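Long-range contact in putative nisin-resistance protein (Streptococcus agalactiae 515, PDB 4Y68), which probably cleaves the lantibiotic nisin as a membrane-anchored peptidase of family S41, thereby giving the bacterium resistance to it: residues R46-Q51 with A269-I274. Numbering follows the deposited sequence.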
ATOM      1  N   ARG A  46     -15.810   1.675  10.564  1.00 22.56           N
ATOM      2  CA  ARG A  46     -14.997   0.799   9.706  1.00 25.69           C
ATOM      3  C   ARG A  46     -13.683   0.310  10.326  1.00 21.52           C
ATOM      4  O   ARG A  46     -13.101  -0.672   9.849  1.00 21.11           O
ATOM      5  CB  ARG A  46     -14.683   1.506   8.379  1.00 23.13           C
ATOM      6  CG  ARG A  46     -15.890   1.841   7.490  1.00 24.82           C
ATOM      7  CD  ARG A  46     -16.538   0.572   6.894  1.00 29.29           C
ATOM      8  NE  ARG A  46     -15.595  -0.241   6.109  1.00 31.24           N
ATOM      9  CZ  ARG A  46     -15.719  -1.553   5.899  1.00 30.21           C
ATOM     10  NH1 ARG A  46     -16.745  -2.218   6.431  1.00 28.39           N
ATOM     11  NH2 ARG A  46     -14.807  -2.208   5.174  1.00 26.65           N
ATOM     12  N   GLY A  47     -13.211   0.991  11.367  1.00 20.99           N
ATOM     13  CA  GLY A  47     -11.946   0.636  12.002  1.00 18.72           C
ATOM     14  C   GLY A  47     -11.999  -0.764  12.583  1.00 21.90           C
ATOM     15  O   GLY A  47     -13.035  -1.176  13.101  1.00 21.91           O
ATOM     16  N   LEU A  48     -10.896  -1.502  12.509  1.00 21.08           N
ATOM     17  CA  LEU A  48     -10.892  -2.897  12.963  1.00 26.39           C
ATOM     18  C   LEU A  48     -11.168  -3.083  14.453  1.00 26.13           C
ATOM     19  O   LEU A  48     -11.758  -4.088  14.839  1.00 23.13           O
ATOM     20  CB  LEU A  48      -9.558  -3.565  12.635  1.00 24.73           C
ATOM     21  CG  LEU A  48      -9.334  -3.883  11.157  1.00 24.75           C
ATOM     22  CD1 LEU A  48      -7.914  -4.332  10.979  1.00 24.56           C
ATOM     23  CD2 LEU A  48     -10.297  -4.986  10.711  1.00 26.28           C
ATOM     24  N   TYR A  49     -10.745  -2.105  15.260  1.00 23.33           N
ATOM     25  CA  TYR A  49     -10.646  -2.228  16.710  1.00 24.55           C
ATOM     26  C   TYR A  49     -11.594  -1.296  17.470  1.00 28.23           C
ATOM     27  O   TYR A  49     -11.540  -1.212  18.692  1.00 28.56           O
ATOM     28  CB  TYR A  49      -9.205  -1.942  17.152  1.00 22.50           C
ATOM     29  CG  TYR A  49      -8.217  -2.725  16.345  1.00 24.72           C
ATOM     30  CD1 TYR A  49      -7.353  -2.093  15.466  1.00 22.21           C
ATOM     31  CD2 TYR A  49      -8.168  -4.122  16.441  1.00 26.93           C
ATOM     32  CE1 TYR A  49      -6.440  -2.832  14.707  1.00 27.27           C
ATOM     33  CE2 TYR A  49      -7.272  -4.864  15.689  1.00 24.09           C
ATOM     34  CZ  TYR A  49      -6.410  -4.210  14.827  1.00 23.11           C
ATOM     35  OH  TYR A  49      -5.534  -4.942  14.089  1.00 25.82           O
ATOM     36  N   SER A  50     -12.470  -0.617  16.743  1.00 25.87           N
ATOM     37  CA  SER A  50     -13.237   0.468  17.319  1.00 23.55           C
ATOM     38  C   SER A  50     -14.569  -0.024  17.884  1.00 25.10           C
ATOM     39  O   SER A  50     -15.636   0.395  17.444  1.00 24.78           O
ATOM     40  CB  SER A  50     -13.453   1.544  16.260  1.00 21.87           C
ATOM     41  OG  SER A  50     -14.034   0.974  15.098  1.00 24.83           O
ATOM     42  N   GLN A  51     -14.495  -0.944  18.838  1.00 27.35           N
ATOM     43  CA  GLN A  51     -15.683  -1.408  19.555  1.00 30.69           C
ATOM     44  C   GLN A  51     -15.278  -1.840  20.956  1.00 30.11           C
ATOM     45  O   GLN A  51     -14.128  -2.177  21.182  1.00 29.36           O
ATOM     46  CB  GLN A  51     -16.379  -2.568  18.822  1.00 29.46           C
ATOM     47  CG  GLN A  51     -15.490  -3.781  18.509  1.00 25.80           C
ATOM     48  CD  GLN A  51     -14.686  -3.590  17.232  1.00 31.65           C
ATOM     49  OE1 GLN A  51     -15.117  -2.894  16.313  1.00 29.44           O
ATOM     50  NE2 GLN A  51     -13.507  -4.201  17.174  1.00 29.43           N
ATOM     51  N   ALA A 269      -6.829   8.198   6.895  1.00 21.16           N
ATOM     52  CA  ALA A 269      -6.432   6.862   6.486  1.00 21.12           C
ATOM     53  C   ALA A 269      -6.823   5.853   7.562  1.00 20.06           C
ATOM     54  O   ALA A 269      -6.203   5.800   8.613  1.00 21.15           O
ATOM     55  CB  ALA A 269      -4.939   6.800   6.232  1.00 18.24           C
ATOM     56  N   LEU A 270      -7.825   5.037   7.282  1.00 18.83           N
ATOM     57  CA  LEU A 270      -8.425   4.157   8.296  1.00 18.95           C
ATOM     58  C   LEU A 270      -8.257   2.667   7.973  1.00 19.52           C
ATOM     59  O   LEU A 270      -8.593   2.228   6.872  1.00 22.67           O
ATOM     60  CB  LEU A 270      -9.918   4.487   8.446  1.00 18.68           C
ATOM     61  CG  LEU A 270     -10.717   3.732   9.506  1.00 21.96           C
ATOM     62  CD1 LEU A 270     -10.049   3.893  10.872  1.00 20.08           C
ATOM     63  CD2 LEU A 270     -12.147   4.258   9.564  1.00 17.90           C
ATOM     64  N   THR A 271      -7.766   1.885   8.933  1.00 20.11           N
ATOM     65  CA  THR A 271      -7.538   0.467   8.688  1.00 17.33           C
ATOM     66  C   THR A 271      -8.843  -0.300   8.786  1.00 20.48           C
ATOM     67  O   THR A 271      -9.570  -0.176   9.775  1.00 23.47           O
ATOM     68  CB  THR A 271      -6.515  -0.100   9.674  1.00 18.77           C
ATOM     69  OG1 THR A 271      -5.299   0.648   9.559  1.00 20.62           O
ATOM     70  CG2 THR A 271      -6.246  -1.561   9.388  1.00 18.78           C
ATOM     71  N   THR A 272      -9.164  -1.080   7.764  1.00 20.93           N
ATOM     72  CA  THR A 272     -10.484  -1.700   7.700  1.00 22.34           C
ATOM     73  C   THR A 272     -10.423  -3.186   7.382  1.00 21.99           C
ATOM     74  O   THR A 272     -11.420  -3.877   7.461  1.00 23.92           O
ATOM     75  CB  THR A 272     -11.351  -1.010   6.645  1.00 21.14           C
ATOM     76  OG1 THR A 272     -10.708  -1.133   5.371  1.00 24.81           O
ATOM     77  CG2 THR A 272     -11.498   0.465   6.978  1.00 19.98           C
ATOM     78  N   GLY A 273      -9.241  -3.673   7.035  1.00 19.01           N
ATOM     79  CA  GLY A 273      -9.104  -5.041   6.578  1.00 22.97           C
ATOM     80  C   GLY A 273      -7.847  -5.763   7.048  1.00 24.01           C
ATOM     81  O   GLY A 273      -6.731  -5.241   6.973  1.00 20.96           O
ATOM     82  N   ILE A 274      -8.061  -6.957   7.580  1.00 20.59           N
ATOM     83  CA  ILE A 274      -7.001  -7.918   7.839  1.00 23.22           C
ATOM     84  C   ILE A 274      -6.726  -8.604   6.528  1.00 21.95           C
ATOM     85  O   ILE A 274      -7.606  -8.635   5.667  1.00 26.45           O
ATOM     86  CB  ILE A 274      -7.415  -8.940   8.919  1.00 26.03           C
ATOM     87  CG1 ILE A 274      -7.106  -8.369  10.290  1.00 26.79           C
ATOM     88  CG2 ILE A 274      -6.664 -10.245   8.765  1.00 35.02           C
ATOM     89  CD1 ILE A 274      -7.948  -7.241  10.618  1.00 32.60           C
TER
HETATM   90  O   HOH W   1     -13.815  -3.120   8.831  1.00 28.58           O
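A classic beta bulge in strand 267-276, where T272 and G273 both face V256 of the neighbouring strand, meets the loop that follows helix 32-46. The backbones run nearest at G47 and T272, whose CA atoms are 5.1 Å apart. The carbonyl of T271 turns to this loop and receives two weak contacts: the N-H of L48, a bent hydrogen bond of 3.3 Å with an angle of 130° at the hydrogen, and the CA-H of G47, whose CA lies 3.4 Å from T271 O. A water ties the backbones together further along, donating to R46 O at 2.7 Å and to T272 O.

Apolar branches fill in beside these polar links. The methyl CG2 of T272 lies against CB of R46 at 3.6 Å, with CD2 of L270 next to it on the same CB. L270 also brings CD1 up to the CA of G47. L48 reaches across the bulge with its isobutyl group: CD1 packs on CG2 of T271 at 3.6 Å, while CD2 lies 3.6 Å from T272 O. The neighbouring end of I274 is modelled too close to L48 for its detail to be relied on. The bends at chi2 (-69°) and chi3 (-57°) bring the R46 guanidinium obliquely over to T272, R46 NH2 lying 3.9 Å from T272 CB.

That guanidinium forms salt bridges with E258 of strand 256-261 and with D186, and T271 OG1 bonds to N257. The contact therefore joins the end of the N-terminal helix 32-46 to the antiparallel sheet, with strand 256-261 pairing alongside the bulged strand and helix 72-87 reached through the backbone of Y49 at G86.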